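Local coordinates for protein tyrosinase (Burkholderia thailandensis, PDB 5ZRD) that probably hydroxylates monophenols to catechols and oxidises these to o-quinones at a paired copper centre, as tyrosinases do, and produces catechol derivatives efficiently at acidic pH, at residues T177-S183 with G299-D303; A247-F253 with M326-W330; T257-W262 with I343-G348; G285-Y289 with F507-G511. All blocks are in the same frame, centred on the assembly; numbering follows the deposited sequence.

The four contacts form two touching pairs. Interactions 1 and 4, centres 11 Å apart, touch through Arg510 of interaction 4, whose NH1 lies 2.8 Å from Ala300 O, and through a probable hydrogen bond of 2.9 Å between Tyr180 OH and Asp288 OD1. Interactions 2 and 3, centres 13 Å apart, meet where Thr251 OG1 lies 3.0 Å from Ile343 N. The centre of interaction 1 is 31 and 32 Å from those of interactions 2 and 3, across the chain's centre. Side chains of Asp303, Met326 and Thr257, and Gly285, come within about 12, 12, 13 and 11 Å of a copper ion, so all four contacts lie near the dicopper site without supplying its ligands.

Interaction 1: residues T177-S183 with G299-D303; sequences TVRYPLS and GANGD
Two irregular loops of the tyrosinase central domain meet here, and Asp303, Ala300 and Ser183 bury the most surface. Segment 177-183 is largely extended until a cis peptide before Pro181 turns it, with Leu182 N bonded to Arg179 O (2.9 Å). Segment 299-303 bends through an inverse gamma turn centred on Asn301. The closest CA atoms, of Ser183 and Asn301, are 4.1 Å apart. Asp303 (chi1 m) points toward the partner and makes a double link with one residue: Val178 N to Asp303 OD1, 3.0 Å, and Asp303 N to Val178 O, 3.1 Å. Ala300 puts CB 3.4 Å from Pro181 O and 3.5 Å from Leu182 O. Ser183 (chi1 t) accepts a weak bond from Asn301 N to its OG, 3.4 Å; Thr195 is the stronger partner of that hydroxyl. Asp303 also bonds Tyr175 through OD1 and forms a salt bridge with Lys171 through OD2. The buried carboxylate therefore has its charge balanced while still fixing the backbone of Val178.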
# COMPACT_ATOMS: atom_id res chain seq x y z
N THR A 177 -21.45 -11.29 -27.83
CA THR A 177 -21.63 -12.18 -26.70
C THR A 177 -21.87 -13.56 -27.27
O THR A 177 -22.45 -13.64 -28.37
CB THR A 177 -22.75 -11.73 -25.77
OG1 THR A 177 -23.97 -11.62 -26.49
CG2 THR A 177 -22.47 -10.39 -25.12
N VAL A 178 -21.43 -14.60 -26.53
CA VAL A 178 -21.69 -15.97 -26.93
C VAL A 178 -22.25 -16.78 -25.76
O VAL A 178 -21.98 -16.52 -24.63
CB VAL A 178 -20.43 -16.66 -27.48
CG1 VAL A 178 -19.90 -15.89 -28.67
CG2 VAL A 178 -19.33 -16.84 -26.43
N ARG A 179 -22.97 -17.82 -26.15
CA ARG A 179 -23.55 -18.82 -25.31
C ARG A 179 -22.91 -20.17 -25.65
O ARG A 179 -22.22 -20.30 -26.67
CB ARG A 179 -25.06 -18.88 -25.57
CG ARG A 179 -25.81 -17.62 -25.13
CD ARG A 179 -27.15 -17.48 -25.80
NE ARG A 179 -27.76 -16.18 -25.50
CZ ARG A 179 -28.82 -15.72 -26.13
NH1 ARG A 179 -29.49 -16.53 -26.93
NH2 ARG A 179 -29.19 -14.45 -26.00
N TYR A 180 -23.10 -21.12 -24.76
CA TYR A 180 -22.78 -22.50 -25.03
C TYR A 180 -23.26 -22.82 -26.45
O TYR A 180 -24.36 -22.46 -26.78
CB TYR A 180 -23.49 -23.36 -24.00
CG TYR A 180 -23.39 -24.85 -24.15
CD1 TYR A 180 -24.30 -25.55 -24.95
CD2 TYR A 180 -22.46 -25.58 -23.44
CE1 TYR A 180 -24.22 -26.93 -25.09
CE2 TYR A 180 -22.37 -26.96 -23.55
CZ TYR A 180 -23.27 -27.64 -24.38
OH TYR A 180 -23.23 -29.00 -24.43
N PRO A 181 -22.44 -23.48 -27.27
CA PRO A 181 -21.22 -24.21 -26.81
C PRO A 181 -19.94 -23.43 -27.13
O PRO A 181 -18.86 -24.01 -27.15
CB PRO A 181 -21.23 -25.48 -27.67
CG PRO A 181 -21.71 -24.93 -29.00
CD PRO A 181 -22.77 -23.89 -28.64
N LEU A 182 -20.06 -22.13 -27.34
CA LEU A 182 -18.91 -21.26 -27.71
C LEU A 182 -18.23 -20.62 -26.49
O LEU A 182 -18.80 -20.51 -25.39
CB LEU A 182 -19.41 -20.17 -28.66
CG LEU A 182 -20.00 -20.64 -29.99
CD1 LEU A 182 -20.25 -19.45 -30.92
CD2 LEU A 182 -19.07 -21.63 -30.65
N SER A 183 -16.99 -20.18 -26.75
CA SER A 183 -16.18 -19.46 -25.81
C SER A 183 -15.99 -18.00 -26.26
O SER A 183 -15.79 -17.69 -27.46
CB SER A 183 -14.86 -20.15 -25.66
OG SER A 183 -14.09 -19.54 -24.64
N GLY A 299 -14.72 -25.77 -21.40
CA GLY A 299 -13.98 -24.81 -22.24
C GLY A 299 -14.88 -23.82 -22.95
O GLY A 299 -14.36 -22.87 -23.56
N ALA A 300 -16.22 -23.98 -22.87
CA ALA A 300 -17.14 -22.97 -23.44
C ALA A 300 -17.31 -21.78 -22.47
O ALA A 300 -18.16 -21.76 -21.60
CB ALA A 300 -18.47 -23.59 -23.79
N ASN A 301 -16.47 -20.78 -22.63
CA ASN A 301 -16.43 -19.67 -21.68
C ASN A 301 -17.39 -18.56 -22.14
O ASN A 301 -16.99 -17.43 -22.49
CB ASN A 301 -15.01 -19.13 -21.52
CG ASN A 301 -14.08 -20.06 -20.76
OD1 ASN A 301 -14.49 -20.77 -19.83
ND2 ASN A 301 -12.80 -19.96 -21.07
N GLY A 302 -18.66 -18.89 -22.12
CA GLY A 302 -19.71 -17.98 -22.55
C GLY A 302 -19.97 -16.87 -21.54
O GLY A 302 -19.63 -16.97 -20.38
N ASP A 303 -20.55 -15.78 -22.00
CA ASP A 303 -20.65 -14.63 -21.14
C ASP A 303 -21.50 -14.90 -19.91
O ASP A 303 -21.13 -14.50 -18.82
CB ASP A 303 -21.11 -13.40 -21.93
CG ASP A 303 -20.07 -12.92 -22.91
OD1 ASP A 303 -20.09 -13.46 -24.04
OD2 ASP A 303 -19.23 -12.04 -22.56

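Interaction 2: residues A247-F253 with M326-W330; sequences APNYTVF and MFWVW
Aromatic side chains from two helices interlock in this buried contact of the tyrosinase central domain. Segment 247-253 runs as a loop into the first turn of helix 250-254, N-capped by Asn249, whose OD1 accepts from Val252 N at 3.1 Å; segment 326-330 is a regular helical turn within helix 315-334. The backbones stand well apart, with CA-CA distances of 8.2 Å for Ala247-Trp330 and 8.7 Å for Phe253-Phe327, leaving room for rings between them. Trp330 (chi1 t, chi2 89°) is the largest bump, burying 121 Å². Its indole enters a hollow formed by Ala247, Asn249, Tyr250 and Phe253. Phe253 (chi1 t) lies over one indole face in a face-to-face stack with the five-membered ring, centroids 3.9 Å apart and planes at 11°. At the indole edge Trp330 NE1 donates to Ala247 O at 2.9 Å and 172°. Trp330 CH2 also comes to 3.5 Å from Tyr250 CA. Phe327 (chi1 t) fills the space beside Tyr250 and Phe253, its CE1 3.8 Å from Tyr250 CE1 and its CD1 3.7 Å from Phe253 CE2. Helix 315-334 also carries the copper ligand His320, and helix 90-108, whose Pro91 receives Tyr250 and Phe327, carries His94, so the cluster packs between ligand-bearing helices; Trp262 of helix 256-265 packs against Asn249 and Val252, and His336 meets the Trp330 ring.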
# COMPACT_ATOMS: atom_id res chain seq x y z
N ALA A 247 -38.76 -22.63 0.57
CA ALA A 247 -37.77 -22.19 1.56
C ALA A 247 -38.50 -21.45 2.69
O ALA A 247 -39.38 -20.69 2.42
CB ALA A 247 -36.71 -21.32 0.91
N PRO A 248 -38.17 -21.76 3.95
CA PRO A 248 -39.02 -21.33 5.06
C PRO A 248 -38.94 -19.85 5.45
O PRO A 248 -39.78 -19.39 6.20
CB PRO A 248 -38.52 -22.14 6.28
CG PRO A 248 -37.06 -22.43 5.96
CD PRO A 248 -37.06 -22.64 4.44
N ASN A 249 -37.92 -19.12 5.06
CA ASN A 249 -37.88 -17.69 5.40
C ASN A 249 -37.08 -16.97 4.30
O ASN A 249 -36.38 -17.61 3.53
CB ASN A 249 -37.29 -17.47 6.80
CG ASN A 249 -35.85 -17.94 6.94
OD1 ASN A 249 -34.94 -17.40 6.32
ND2 ASN A 249 -35.63 -18.93 7.80
N TYR A 250 -37.16 -15.65 4.26
CA TYR A 250 -36.55 -14.86 3.23
C TYR A 250 -35.02 -14.97 3.31
O TYR A 250 -34.36 -15.06 2.30
CB TYR A 250 -36.97 -13.39 3.31
CG TYR A 250 -36.23 -12.57 2.29
CD1 TYR A 250 -36.53 -12.67 0.94
CD2 TYR A 250 -35.15 -11.78 2.65
CE1 TYR A 250 -35.79 -12.00 -0.03
CE2 TYR A 250 -34.40 -11.11 1.70
CZ TYR A 250 -34.72 -11.22 0.36
OH TYR A 250 -33.99 -10.53 -0.57
N THR A 251 -34.45 -14.96 4.49
CA THR A 251 -32.99 -15.03 4.57
C THR A 251 -32.47 -16.24 3.77
O THR A 251 -31.58 -16.06 2.94
CB THR A 251 -32.50 -14.99 6.02
OG1 THR A 251 -33.00 -13.79 6.63
CG2 THR A 251 -30.99 -15.00 6.11
N VAL A 252 -33.03 -17.44 3.94
CA VAL A 252 -32.43 -18.60 3.34
C VAL A 252 -33.00 -18.83 1.95
O VAL A 252 -32.38 -19.53 1.14
CB VAL A 252 -32.56 -19.84 4.24
CG1 VAL A 252 -31.92 -19.57 5.58
CG2 VAL A 252 -34.00 -20.32 4.39
N PHE A 253 -34.16 -18.20 1.67
CA PHE A 253 -34.66 -18.17 0.33
C PHE A 253 -33.73 -17.36 -0.57
O PHE A 253 -33.56 -17.68 -1.75
CB PHE A 253 -36.07 -17.57 0.25
CG PHE A 253 -36.61 -17.40 -1.15
CD1 PHE A 253 -37.03 -18.50 -1.87
CD2 PHE A 253 -36.60 -16.17 -1.77
CE1 PHE A 253 -37.53 -18.35 -3.16
CE2 PHE A 253 -37.07 -16.01 -3.07
CZ PHE A 253 -37.54 -17.10 -3.76
N MET A 326 -40.30 -16.01 -9.77
CA MET A 326 -40.21 -17.07 -8.73
C MET A 326 -40.13 -16.40 -7.35
O MET A 326 -40.78 -16.84 -6.41
CB MET A 326 -38.98 -17.96 -8.96
CG MET A 326 -39.08 -18.83 -10.21
SD MET A 326 -40.20 -20.24 -9.96
CE MET A 326 -41.73 -19.60 -10.59
N PHE A 327 -39.37 -15.34 -7.23
CA PHE A 327 -39.33 -14.56 -6.00
C PHE A 327 -40.75 -14.09 -5.64
O PHE A 327 -41.15 -14.16 -4.49
CB PHE A 327 -38.35 -13.41 -6.18
CG PHE A 327 -38.23 -12.43 -5.05
CD1 PHE A 327 -38.65 -12.74 -3.76
CD2 PHE A 327 -37.70 -11.18 -5.27
CE1 PHE A 327 -38.51 -11.83 -2.72
CE2 PHE A 327 -37.54 -10.27 -4.23
CZ PHE A 327 -37.93 -10.61 -2.95
N TRP A 328 -41.52 -13.66 -6.63
CA TRP A 328 -42.88 -13.13 -6.39
C TRP A 328 -43.85 -14.27 -6.02
O TRP A 328 -44.69 -14.11 -5.13
CB TRP A 328 -43.36 -12.33 -7.62
CG TRP A 328 -44.76 -11.80 -7.48
CD1 TRP A 328 -45.85 -12.18 -8.20
CD2 TRP A 328 -45.22 -10.82 -6.53
NE1 TRP A 328 -46.96 -11.51 -7.76
CE2 TRP A 328 -46.60 -10.66 -6.75
CE3 TRP A 328 -44.61 -10.08 -5.51
CZ2 TRP A 328 -47.38 -9.76 -6.02
CZ3 TRP A 328 -45.38 -9.20 -4.79
CH2 TRP A 328 -46.74 -9.03 -5.05
N VAL A 329 -43.70 -15.42 -6.67
CA VAL A 329 -44.48 -16.59 -6.31
C VAL A 329 -44.18 -17.03 -4.88
O VAL A 329 -45.09 -17.39 -4.19
CB VAL A 329 -44.22 -17.77 -7.26
CG1 VAL A 329 -44.80 -19.06 -6.70
CG2 VAL A 329 -44.79 -17.50 -8.65
N TRP A 330 -42.92 -16.99 -4.44
CA TRP A 330 -42.57 -17.39 -3.12
C TRP A 330 -43.20 -16.40 -2.14
O TRP A 330 -43.63 -16.80 -1.07
CB TRP A 330 -41.04 -17.46 -2.94
CG TRP A 330 -40.60 -17.71 -1.52
CD1 TRP A 330 -40.42 -18.92 -0.92
CD2 TRP A 330 -40.34 -16.72 -0.51
NE1 TRP A 330 -40.03 -18.75 0.38
CE2 TRP A 330 -39.97 -17.41 0.66
CE3 TRP A 330 -40.40 -15.33 -0.48
CZ2 TRP A 330 -39.68 -16.75 1.84
CZ3 TRP A 330 -40.07 -14.67 0.69
CH2 TRP A 330 -39.74 -15.38 1.84

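Interaction 3: residues T257-W262 with I343-G348; sequences TSASVW and IRNYPG
Segment 257-262 is regular alpha helix, part of helix 256-265, whereas segment 343-348 is a loop opening with a type II beta turn from Ile343 to Tyr346, closed by Tyr346 N to Ile343 O at 3.1 Å. Asn345 takes the positive phi (74°) of the turn's third position. This is a loop-on-helix contact, in which the loop after helix 315-334 returns to helix 256-265. Approach is tightest at Ser258 and Gly348, with CA atoms 5.0 Å apart. Gly348 has phi 103°, and a CB there would clash with Ser258 OG, so both backbone and neighbour call for glycine. Val261 and Thr257 point toward the loop and hold the Pro347 ring: Val261 CG2 lies 3.7 Å and Thr257 CG2 4.0 Å from Pro347 CB. Tyr346 (chi1 t, chi2 77°) lays its ring along the helix, with CE2 3.5 Å from Ser258 O and OH 3.5 Å from Trp262 CE3. Ile343 CD1 approaches Trp262 CZ3 at 4.5 Å. The contact also borders the second subunit: Pro347 packs on Pro347 of that subunit, and the poorly ordered Arg344 is placed in a salt bridge with Glu533 of the second subunit. Thr257 OG1 bonds Gly86 O, beside the copper ligand His85. Ser258 (chi1 m), also bonded to Asn255, donates from OG to Pro347 O at 2.6 Å.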
# COMPACT_ATOMS: atom_id res chain seq x y z
N THR A 257 -25.27 -18.40 0.54
CA THR A 257 -24.48 -18.40 1.79
C THR A 257 -25.43 -18.72 2.96
O THR A 257 -25.16 -19.60 3.81
CB THR A 257 -23.77 -17.06 2.04
OG1 THR A 257 -23.06 -16.66 0.87
CG2 THR A 257 -22.82 -17.09 3.21
N SER A 258 -26.53 -17.98 3.02
CA SER A 258 -27.51 -18.18 4.10
C SER A 258 -28.02 -19.63 4.08
O SER A 258 -28.07 -20.28 5.11
CB SER A 258 -28.65 -17.17 4.02
OG SER A 258 -28.17 -15.82 4.05
N ALA A 259 -28.35 -20.15 2.92
CA ALA A 259 -28.96 -21.47 2.83
C ALA A 259 -27.96 -22.54 3.31
O ALA A 259 -28.30 -23.44 4.03
CB ALA A 259 -29.44 -21.69 1.41
N SER A 260 -26.70 -22.40 2.94
CA SER A 260 -25.68 -23.39 3.28
C SER A 260 -25.56 -23.52 4.81
O SER A 260 -25.56 -24.68 5.36
CB SER A 260 -24.36 -23.06 2.64
OG SER A 260 -23.31 -23.84 3.17
N VAL A 261 -25.50 -22.37 5.47
CA VAL A 261 -25.33 -22.36 6.92
C VAL A 261 -26.61 -22.90 7.58
O VAL A 261 -26.57 -23.71 8.55
CB VAL A 261 -24.90 -20.98 7.45
CG1 VAL A 261 -24.78 -20.95 8.97
CG2 VAL A 261 -23.58 -20.53 6.83
N TRP A 262 -27.76 -22.49 7.07
CA TRP A 262 -29.04 -23.04 7.53
C TRP A 262 -29.02 -24.57 7.39
O TRP A 262 -29.45 -25.31 8.30
CB TRP A 262 -30.22 -22.43 6.77
CG TRP A 262 -31.56 -22.87 7.26
CD1 TRP A 262 -32.26 -23.99 6.89
CD2 TRP A 262 -32.39 -22.19 8.21
NE1 TRP A 262 -33.44 -24.06 7.55
CE2 TRP A 262 -33.56 -22.95 8.36
CE3 TRP A 262 -32.27 -21.00 8.93
CZ2 TRP A 262 -34.59 -22.59 9.23
CZ3 TRP A 262 -33.28 -20.64 9.79
CH2 TRP A 262 -34.43 -21.42 9.93
N ILE A 343 -32.58 -12.14 9.09
CA ILE A 343 -31.99 -12.46 10.39
C ILE A 343 -30.71 -11.66 10.57
O ILE A 343 -29.76 -11.87 9.84
CB ILE A 343 -31.69 -13.96 10.47
CG1 ILE A 343 -32.99 -14.76 10.48
CG2 ILE A 343 -30.79 -14.27 11.65
CD1 ILE A 343 -32.82 -16.18 9.96
N ARG A 344 -30.70 -10.75 11.54
CA ARG A 344 -29.54 -9.87 11.74
C ARG A 344 -28.28 -10.72 11.94
O ARG A 344 -28.22 -11.60 12.77
CB ARG A 344 -29.77 -8.93 12.94
CG ARG A 344 -30.02 -7.47 12.58
CD ARG A 344 -31.42 -7.18 12.04
NE ARG A 344 -32.47 -7.03 13.06
CZ ARG A 344 -33.38 -6.04 13.10
NH1 ARG A 344 -34.35 -6.07 14.00
NH2 ARG A 344 -33.32 -5.04 12.24
N ASN A 345 -27.28 -10.44 11.14
CA ASN A 345 -25.91 -10.95 11.30
C ASN A 345 -25.80 -12.42 10.92
O ASN A 345 -24.76 -13.04 11.24
CB ASN A 345 -25.35 -10.68 12.70
CG ASN A 345 -24.98 -9.22 12.92
OD1 ASN A 345 -24.36 -8.61 12.07
ND2 ASN A 345 -25.33 -8.65 14.06
N TYR A 346 -26.84 -12.97 10.27
CA TYR A 346 -26.77 -14.30 9.70
C TYR A 346 -25.81 -14.28 8.51
O TYR A 346 -25.75 -13.33 7.78
CB TYR A 346 -28.15 -14.79 9.26
CG TYR A 346 -28.30 -16.30 9.24
CD1 TYR A 346 -28.47 -17.00 10.41
CD2 TYR A 346 -28.34 -17.02 8.05
CE1 TYR A 346 -28.67 -18.38 10.41
CE2 TYR A 346 -28.49 -18.40 8.03
CZ TYR A 346 -28.64 -19.09 9.23
OH TYR A 346 -28.85 -20.44 9.29
N PRO A 347 -25.08 -15.37 8.29
CA PRO A 347 -24.23 -15.42 7.10
C PRO A 347 -25.09 -15.09 5.88
O PRO A 347 -26.20 -15.61 5.76
CB PRO A 347 -23.68 -16.85 7.09
CG PRO A 347 -23.56 -17.14 8.55
CD PRO A 347 -24.86 -16.58 9.09
N GLY A 348 -24.56 -14.26 4.99
CA GLY A 348 -25.34 -13.70 3.87
C GLY A 348 -25.75 -12.25 4.12
O GLY A 348 -26.19 -11.60 3.21

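Interaction 4: residues G285-Y289 with F507-G511; sequences GGFDY and FIHRG
This is a buried loop-to-strand contact that joins the end of helix 274-285, which carries the copper ligands His277 and His281, to the end of strand 502-509 in a mixed sheet. Gly286 ends the helix in a Schellman motif; its phi of 136° would jam a CB against the preceding carbonyl, and a CB would also crowd Arg510 NH1. From there segment 285-289 runs nearly antiparallel to residues 508-510, the end-to-end CA directions being 157° apart. The nearest CA atoms, of Phe287 and Ile508, are 7.9 Å apart, so side chains bridge the gap. Phe287 (chi1 m, chi2 76°) points toward the strand and buries 89 Å². Its CD2 lies 3.9 Å from Ile508 CG2, and at its edge CE2 is 3.6 Å from Ile508 O. Ile508 (chi1 m, chi2 t) also extends CD1 to 4.3 Å from Tyr289 O. Arg510 (chi1 m, chi2 m, chi3 t) reaches back to the helix end, where NH2 donates to Gly285 O at 3.0 Å and 156°; Phe287 CE1 sits over one face of the guanidinium, 3.3 Å from Arg510 CZ. The same arginine pairs with Glu306 through NE and bonds Ala298 and Ala300 carbonyls through NH1. Its buried positive charge is thus balanced by a carboxylate, and its remaining donors tie the helix terminus to neighbouring backbone.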
# COMPACT_ATOMS: atom_id res chain seq x y z
N GLY A 285 -24.30 -20.61 -20.18
CA GLY A 285 -22.98 -19.93 -20.26
C GLY A 285 -21.77 -20.88 -20.38
O GLY A 285 -20.62 -20.40 -20.26
N GLY A 286 -21.98 -22.19 -20.56
CA GLY A 286 -20.93 -23.07 -21.11
C GLY A 286 -20.71 -24.42 -20.43
O GLY A 286 -19.79 -25.17 -20.86
N PHE A 287 -21.48 -24.78 -19.40
CA PHE A 287 -21.32 -26.09 -18.74
C PHE A 287 -22.34 -27.12 -19.28
O PHE A 287 -23.59 -26.93 -19.19
CB PHE A 287 -21.48 -25.94 -17.23
CG PHE A 287 -20.39 -25.13 -16.60
CD1 PHE A 287 -20.36 -23.76 -16.73
CD2 PHE A 287 -19.38 -25.75 -15.88
CE1 PHE A 287 -19.35 -23.01 -16.16
CE2 PHE A 287 -18.39 -24.99 -15.28
CZ PHE A 287 -18.37 -23.62 -15.43
N ASP A 288 -21.80 -28.19 -19.86
CA ASP A 288 -22.53 -29.42 -20.21
C ASP A 288 -23.06 -30.03 -18.94
O ASP A 288 -22.25 -30.24 -18.06
CB ASP A 288 -21.53 -30.43 -20.81
CG ASP A 288 -22.07 -31.15 -22.05
OD1 ASP A 288 -23.27 -31.07 -22.39
OD2 ASP A 288 -21.24 -31.80 -22.72
N TYR A 289 -24.36 -30.36 -18.80
CA TYR A 289 -24.79 -31.11 -17.56
C TYR A 289 -23.93 -32.37 -17.40
O TYR A 289 -23.59 -32.77 -16.26
CB TYR A 289 -26.26 -31.53 -17.54
CG TYR A 289 -26.79 -31.88 -16.16
CD1 TYR A 289 -26.80 -30.93 -15.15
CD2 TYR A 289 -27.27 -33.15 -15.84
CE1 TYR A 289 -27.28 -31.21 -13.88
CE2 TYR A 289 -27.73 -33.46 -14.56
CZ TYR A 289 -27.76 -32.48 -13.58
OH TYR A 289 -28.24 -32.72 -12.31
N PHE A 507 -15.88 -32.62 -9.84
CA PHE A 507 -15.85 -31.19 -10.16
C PHE A 507 -15.86 -30.97 -11.67
O PHE A 507 -15.14 -31.64 -12.42
CB PHE A 507 -14.61 -30.53 -9.57
CG PHE A 507 -14.65 -30.44 -8.07
CD1 PHE A 507 -14.14 -31.46 -7.30
CD2 PHE A 507 -15.21 -29.34 -7.45
CE1 PHE A 507 -14.19 -31.36 -5.91
CE2 PHE A 507 -15.25 -29.24 -6.07
CZ PHE A 507 -14.74 -30.25 -5.30
N ILE A 508 -16.69 -30.05 -12.12
CA ILE A 508 -16.62 -29.59 -13.48
C ILE A 508 -16.26 -28.11 -13.44
O ILE A 508 -17.02 -27.31 -12.89
CB ILE A 508 -17.95 -29.85 -14.22
CG1 ILE A 508 -18.37 -31.32 -14.14
CG2 ILE A 508 -17.86 -29.35 -15.65
CD1 ILE A 508 -19.79 -31.57 -14.64
N HIS A 509 -15.11 -27.75 -14.00
CA HIS A 509 -14.56 -26.44 -13.76
C HIS A 509 -13.98 -25.85 -15.04
O HIS A 509 -13.88 -26.51 -16.06
CB HIS A 509 -13.54 -26.52 -12.63
CG HIS A 509 -12.46 -27.48 -12.93
ND1 HIS A 509 -11.29 -27.08 -13.54
CD2 HIS A 509 -12.39 -28.82 -12.77
CE1 HIS A 509 -10.52 -28.14 -13.70
NE2 HIS A 509 -11.17 -29.22 -13.25
N ARG A 510 -13.62 -24.58 -14.99
CA ARG A 510 -13.04 -23.90 -16.16
C ARG A 510 -11.57 -24.30 -16.36
O ARG A 510 -11.02 -24.16 -17.47
CB ARG A 510 -13.16 -22.40 -15.97
CG ARG A 510 -14.58 -21.90 -15.79
CD ARG A 510 -15.41 -22.17 -17.00
NE ARG A 510 -16.54 -21.26 -17.20
CZ ARG A 510 -17.35 -21.34 -18.23
NH1 ARG A 510 -17.28 -22.41 -19.02
NH2 ARG A 510 -18.20 -20.37 -18.49
N GLY A 511 -10.91 -24.77 -15.32
CA GLY A 511 -9.45 -25.05 -15.36
C GLY A 511 -8.63 -23.88 -15.91
O GLY A 511 -7.79 -24.08 -16.79